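Local coordinates for protein galactonate dehydratase (PDB 5OLC) that belongs to the enolase superfamily, pairing an N-terminal capping domain with a TIM-type barrel domain, at residues D35-D47 with W53-I67. Numbering follows the deposited sequence.
Sequences DTRKICIVKITLD and WGEGYGPAAVIKSGI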
loop_
_atom_site.group_PDB
_atom_site.type_symbol
_atom_site.label_atom_id
_atom_site.label_comp_id
_atom_site.label_asym_id
_atom_site.label_seq_id
_atom_site.Cartn_x
_atom_site.Cartn_y
_atom_site.Cartn_z
ATOM N N ASP A 35 -33.428 23.072 -26.636
ATOM C CA ASP A 35 -34.303 23.941 -25.834
ATOM C C ASP A 35 -33.630 25.295 -25.482
ATOM O O ASP A 35 -32.995 25.895 -26.360
ATOM C CB ASP A 35 -34.834 23.193 -24.584
ATOM C CG ASP A 35 -33.758 22.698 -23.630
ATOM O OD1 ASP A 35 -32.799 22.027 -24.102
ATOM O OD2 ASP A 35 -33.875 22.971 -22.412
ATOM N N THR A 36 -33.789 25.773 -24.221
ATOM C CA THR A 36 -33.211 27.019 -23.699
ATOM C C THR A 36 -31.775 26.823 -23.167
ATOM O O THR A 36 -31.428 25.736 -22.686
ATOM C CB THR A 36 -34.113 27.653 -22.593
ATOM O OG1 THR A 36 -34.333 26.724 -21.528
ATOM C CG2 THR A 36 -35.450 28.137 -23.119
ATOM N N ARG A 37 -30.946 27.888 -23.288
ATOM C CA ARG A 37 -29.589 28.009 -22.743
ATOM C C ARG A 37 -29.735 29.118 -21.707
ATOM O O ARG A 37 -29.977 30.270 -22.076
ATOM C CB ARG A 37 -28.539 28.447 -23.803
ATOM C CG ARG A 37 -28.331 27.535 -25.016
ATOM C CD ARG A 37 -27.485 26.296 -24.727
ATOM N NE ARG A 37 -26.041 26.553 -24.718
ATOM C CZ ARG A 37 -25.252 26.483 -25.788
ATOM N NH1 ARG A 37 -25.765 26.213 -26.985
ATOM N NH2 ARG A 37 -23.948 26.696 -25.674
ATOM N N LYS A 38 -29.694 28.761 -20.419
ATOM C CA LYS A 38 -29.802 29.717 -19.315
ATOM C C LYS A 38 -28.444 29.787 -18.615
ATOM O O LYS A 38 -28.012 28.807 -17.995
ATOM C CB LYS A 38 -30.902 29.290 -18.331
ATOM C CG LYS A 38 -32.120 30.203 -18.312
ATOM C CD LYS A 38 -33.263 29.629 -17.456
ATOM C CE LYS A 38 -34.245 28.774 -18.226
ATOM N NZ LYS A 38 -35.149 29.593 -19.071
ATOM N N ILE A 39 -27.742 30.924 -18.767
ATOM C CA ILE A 39 -26.446 31.119 -18.114
ATOM C C ILE A 39 -26.523 32.344 -17.187
ATOM O O ILE A 39 -27.267 33.276 -17.472
ATOM C CB ILE A 39 -25.192 31.114 -19.079
ATOM C CG1 ILE A 39 -24.735 32.501 -19.448
ATOM C CG2 ILE A 39 -25.348 30.244 -20.348
ATOM C CD1 ILE A 39 -23.542 32.744 -18.918
ATOM N N CYS A 40 -25.795 32.310 -16.073
ATOM C CA CYS A 40 -25.713 33.409 -15.112
ATOM C C CYS A 40 -24.360 34.107 -15.299
ATOM O O CYS A 40 -23.359 33.438 -15.550
ATOM C CB CYS A 40 -25.896 32.906 -13.683
ATOM S SG CYS A 40 -25.670 34.180 -12.412
ATOM N N ILE A 41 -24.339 35.452 -15.205
ATOM C CA ILE A 41 -23.182 36.353 -15.395
ATOM C C ILE A 41 -23.188 37.381 -14.219
ATOM O O ILE A 41 -24.264 37.700 -13.727
ATOM C CB ILE A 41 -23.418 37.082 -16.765
ATOM C CG1 ILE A 41 -23.384 36.130 -17.987
ATOM C CG2 ILE A 41 -22.521 38.259 -16.983
ATOM C CD1 ILE A 41 -22.065 35.718 -18.560
ATOM N N VAL A 42 -22.026 37.919 -13.804
ATOM C CA VAL A 42 -21.924 38.962 -12.758
ATOM C C VAL A 42 -21.180 40.192 -13.239
ATOM O O VAL A 42 -20.249 40.078 -14.037
ATOM C CB VAL A 42 -21.243 38.533 -11.441
ATOM C CG1 VAL A 42 -22.224 38.388 -10.294
ATOM C CG2 VAL A 42 -20.336 37.323 -11.621
ATOM N N LYS A 43 -21.505 41.349 -12.632
ATOM C CA LYS A 43 -20.824 42.614 -12.820
ATOM C C LYS A 43 -20.559 43.183 -11.420
ATOM O O LYS A 43 -21.488 43.560 -10.694
ATOM C CB LYS A 43 -21.646 43.592 -13.667
ATOM C CG LYS A 43 -20.867 44.810 -14.165
ATOM C CD LYS A 43 -21.826 45.937 -14.424
ATOM C CE LYS A 43 -21.251 46.996 -15.321
ATOM N NZ LYS A 43 -22.314 47.775 -16.021
ATOM N N ILE A 44 -19.282 43.191 -11.028
ATOM C CA ILE A 44 -18.887 43.779 -9.756
ATOM C C ILE A 44 -18.372 45.144 -10.130
ATOM O O ILE A 44 -17.533 45.261 -11.027
ATOM C CB ILE A 44 -17.842 42.952 -8.943
ATOM C CG1 ILE A 44 -18.329 41.502 -8.725
ATOM C CG2 ILE A 44 -17.526 43.654 -7.587
ATOM C CD1 ILE A 44 -17.291 40.526 -8.497
ATOM N N THR A 45 -18.915 46.179 -9.476
ATOM C CA THR A 45 -18.502 47.558 -9.694
ATOM C C THR A 45 -18.028 48.169 -8.358
ATOM O O THR A 45 -18.660 48.008 -7.302
ATOM C CB THR A 45 -19.550 48.416 -10.478
ATOM O OG1 THR A 45 -20.229 49.302 -9.590
ATOM C CG2 THR A 45 -20.554 47.589 -11.304
ATOM N N LEU A 46 -16.884 48.866 -8.447
ATOM C CA LEU A 46 -16.213 49.541 -7.346
ATOM C C LEU A 46 -16.785 50.947 -7.141
ATOM O O LEU A 46 -17.460 51.471 -8.043
ATOM C CB LEU A 46 -14.706 49.625 -7.642
ATOM C CG LEU A 46 -13.941 48.317 -7.984
ATOM C CD1 LEU A 46 -12.456 48.585 -8.104
ATOM C CD2 LEU A 46 -14.186 47.211 -6.949
ATOM N N ASP A 47 -16.493 51.573 -5.961
ATOM C CA ASP A 47 -16.926 52.938 -5.625
ATOM C C ASP A 47 -16.561 53.921 -6.755
ATOM O O ASP A 47 -17.339 54.819 -7.062
ATOM C CB ASP A 47 -16.275 53.424 -4.311
ATOM C CG ASP A 47 -16.608 52.701 -3.015
ATOM O OD1 ASP A 47 -17.618 51.964 -2.979
ATOM O OD2 ASP A 47 -15.891 52.924 -2.016
ATOM N N TRP A 53 -16.464 41.935 -15.265
ATOM C CA TRP A 53 -17.428 40.923 -15.708
ATOM C C TRP A 53 -16.977 39.478 -15.374
ATOM O O TRP A 53 -15.828 39.100 -15.605
ATOM C CB TRP A 53 -17.770 41.100 -17.207
ATOM C CG TRP A 53 -18.712 42.233 -17.492
ATOM C CD1 TRP A 53 -18.407 43.426 -18.082
ATOM C CD2 TRP A 53 -20.114 42.285 -17.181
ATOM N NE1 TRP A 53 -19.536 44.217 -18.170
ATOM C CE2 TRP A 53 -20.595 43.546 -17.610
ATOM C CE3 TRP A 53 -21.021 41.374 -16.615
ATOM C CZ2 TRP A 53 -21.940 43.912 -17.491
ATOM C CZ3 TRP A 53 -22.341 41.750 -16.478
ATOM C CH2 TRP A 53 -22.793 43.000 -16.924
ATOM N N GLY A 54 -17.895 38.708 -14.808
ATOM C CA GLY A 54 -17.663 37.324 -14.408
ATOM C C GLY A 54 -18.750 36.387 -14.872
ATOM O O GLY A 54 -19.777 36.832 -15.370
ATOM N N GLU A 55 -18.526 35.093 -14.713
ATOM C CA GLU A 55 -19.442 34.051 -15.147
ATOM C C GLU A 55 -19.299 32.802 -14.264
ATOM O O GLU A 55 -18.193 32.449 -13.846
ATOM C CB GLU A 55 -19.132 33.697 -16.617
ATOM C CG GLU A 55 -20.151 32.830 -17.333
ATOM C CD GLU A 55 -19.912 32.755 -18.831
ATOM O OE1 GLU A 55 -19.180 33.616 -19.364
ATOM O OE2 GLU A 55 -20.437 31.818 -19.474
ATOM N N GLY A 56 -20.436 32.173 -13.992
ATOM C CA GLY A 56 -20.548 30.922 -13.255
ATOM C C GLY A 56 -21.061 29.831 -14.177
ATOM O O GLY A 56 -21.863 30.122 -15.073
ATOM N N TYR A 57 -20.563 28.586 -14.013
ATOM C CA TYR A 57 -20.980 27.468 -14.864
ATOM C C TYR A 57 -21.879 26.497 -14.110
ATOM O O TYR A 57 -21.494 26.012 -13.038
ATOM C CB TYR A 57 -19.776 26.748 -15.500
ATOM C CG TYR A 57 -20.149 25.572 -16.378
ATOM C CD1 TYR A 57 -20.469 25.751 -17.722
ATOM C CD2 TYR A 57 -20.137 24.270 -15.878
ATOM C CE1 TYR A 57 -20.790 24.664 -18.543
ATOM C CE2 TYR A 57 -20.463 23.175 -16.687
ATOM C CZ TYR A 57 -20.789 23.377 -18.020
ATOM O OH TYR A 57 -21.105 22.297 -18.813
ATOM N N GLY A 58 -23.054 26.225 -14.687
ATOM C CA GLY A 58 -24.056 25.324 -14.128
ATOM C C GLY A 58 -25.476 25.845 -14.229
ATOM O O GLY A 58 -25.793 26.539 -15.199
ATOM N N PRO A 59 -26.368 25.545 -13.245
ATOM C CA PRO A 59 -27.760 26.039 -13.332
ATOM C C PRO A 59 -27.900 27.517 -12.928
ATOM O O PRO A 59 -27.870 27.884 -11.741
ATOM C CB PRO A 59 -28.545 25.066 -12.435
ATOM C CG PRO A 59 -27.520 24.126 -11.831
ATOM C CD PRO A 59 -26.178 24.744 -12.022
ATOM N N ALA A 60 -28.037 28.362 -13.951
ATOM C CA ALA A 60 -28.117 29.813 -13.863
ATOM C C ALA A 60 -28.781 30.367 -12.584
ATOM O O ALA A 60 -28.089 30.949 -11.750
ATOM C CB ALA A 60 -28.789 30.375 -15.096
ATOM N N ALA A 61 -30.093 30.159 -12.413
ATOM C CA ALA A 61 -30.873 30.692 -11.295
ATOM C C ALA A 61 -30.406 30.240 -9.894
ATOM O O ALA A 61 -30.652 30.942 -8.905
ATOM C CB ALA A 61 -32.330 30.366 -11.503
ATOM N N VAL A 62 -29.712 29.081 -9.826
ATOM C CA VAL A 62 -29.164 28.527 -8.584
ATOM C C VAL A 62 -27.857 29.225 -8.271
ATOM O O VAL A 62 -27.569 29.491 -7.095
ATOM C CB VAL A 62 -28.981 26.993 -8.619
ATOM C CG1 VAL A 62 -29.115 26.408 -7.216
ATOM C CG2 VAL A 62 -29.981 26.340 -9.563
ATOM N N ILE A 63 -27.067 29.525 -9.331
ATOM C CA ILE A 63 -25.790 30.239 -9.210
ATOM C C ILE A 63 -26.060 31.701 -8.801
ATOM O O ILE A 63 -25.346 32.263 -7.962
ATOM C CB ILE A 63 -24.940 30.090 -10.522
ATOM C CG1 ILE A 63 -24.347 28.663 -10.636
ATOM C CG2 ILE A 63 -23.819 31.149 -10.634
ATOM C CD1 ILE A 63 -24.189 28.198 -12.004
ATOM N N LYS A 64 -27.121 32.279 -9.382
ATOM C CA LYS A 64 -27.545 33.642 -9.169
ATOM C C LYS A 64 -27.906 33.886 -7.700
ATOM O O LYS A 64 -27.638 34.960 -7.170
ATOM C CB LYS A 64 -28.728 33.933 -10.081
ATOM C CG LYS A 64 -28.923 35.415 -10.394
ATOM C CD LYS A 64 -30.269 35.921 -9.918
ATOM C CE LYS A 64 -30.161 36.750 -8.663
ATOM N NZ LYS A 64 -31.504 37.085 -8.112
ATOM N N SER A 65 -28.485 32.889 -7.037
ATOM C CA SER A 65 -28.847 33.009 -5.627
ATOM C C SER A 65 -27.603 32.862 -4.773
ATOM O O SER A 65 -27.544 33.425 -3.673
ATOM C CB SER A 65 -29.875 31.948 -5.252
ATOM O OG SER A 65 -31.038 32.131 -6.036
ATOM N N GLY A 66 -26.640 32.085 -5.291
ATOM C CA GLY A 66 -25.358 31.835 -4.653
ATOM C C GLY A 66 -24.602 33.131 -4.495
ATOM O O GLY A 66 -24.197 33.465 -3.378
ATOM N N ILE A 67 -24.488 33.909 -5.616
ATOM C CA ILE A 67 -23.834 35.222 -5.643
ATOM C C ILE A 67 -24.504 36.121 -4.590
ATOM O O ILE A 67 -23.792 36.720 -3.772
ATOM C CB ILE A 67 -23.861 35.840 -7.050
ATOM C CG1 ILE A 67 -22.933 35.066 -8.001
ATOM C CG2 ILE A 67 -23.488 37.322 -6.992
ATOM C CD1 ILE A 67 -23.443 34.876 -9.388
#
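The aliphatic part of K43 crosses obliquely over one face of the W53 ring, on one face of the N-terminal domain sheet. K43 CB sits over the six-membered ring of W53, 3.5 Å from its centroid, in a CH-pi contact. A chi1 of -167° swings K43 CG away from its own N and lays it over the same ring face, and the extended chain runs on toward CZ2. I41 CG2 reaches W53 CE3 at 3.5 Å, the two side chains crossing at about a right angle.

G54 makes the paired backbone bonds of the antiparallel hairpin. G54 N donates to V42 O at 2.8 Å, and V42 N donates to G54 O at 2.9 Å. E55 extends along the same face as W53. Its carboxylate lies beside the CD1 methyls of I39 and I41, and OE1 is hydrogen-bonded to T308 OG1 and A311 N of the barrel domain.

The chain then turns through G56 and G58 into helix 60-67, which packs on the other face of the sheet. A60 CB lies 3.4 Å from K38 O. With chi1 at 175°, C40 SG lies against one side of the helix. There it meets I63 CG2 and K64 CA and CB, and is 3.8 Å from I67 CD1. I67 CG2 also touches V42 CG1 at 3.7 Å. A108 of helix 101-120 packs against V42 as well.

The two faces therefore differ in chemistry. On the helix side, aliphatic groups and the C40 thiol meet by van der Waals contact, with no hydrogen bond between the side chains. The W53 and E55 side meets helix 309-321 through I310. There the hydroxyl and backbone N-H at OE1 offset the burial of a carboxylate beside apolar methyls, and tie the hairpin to the barrel.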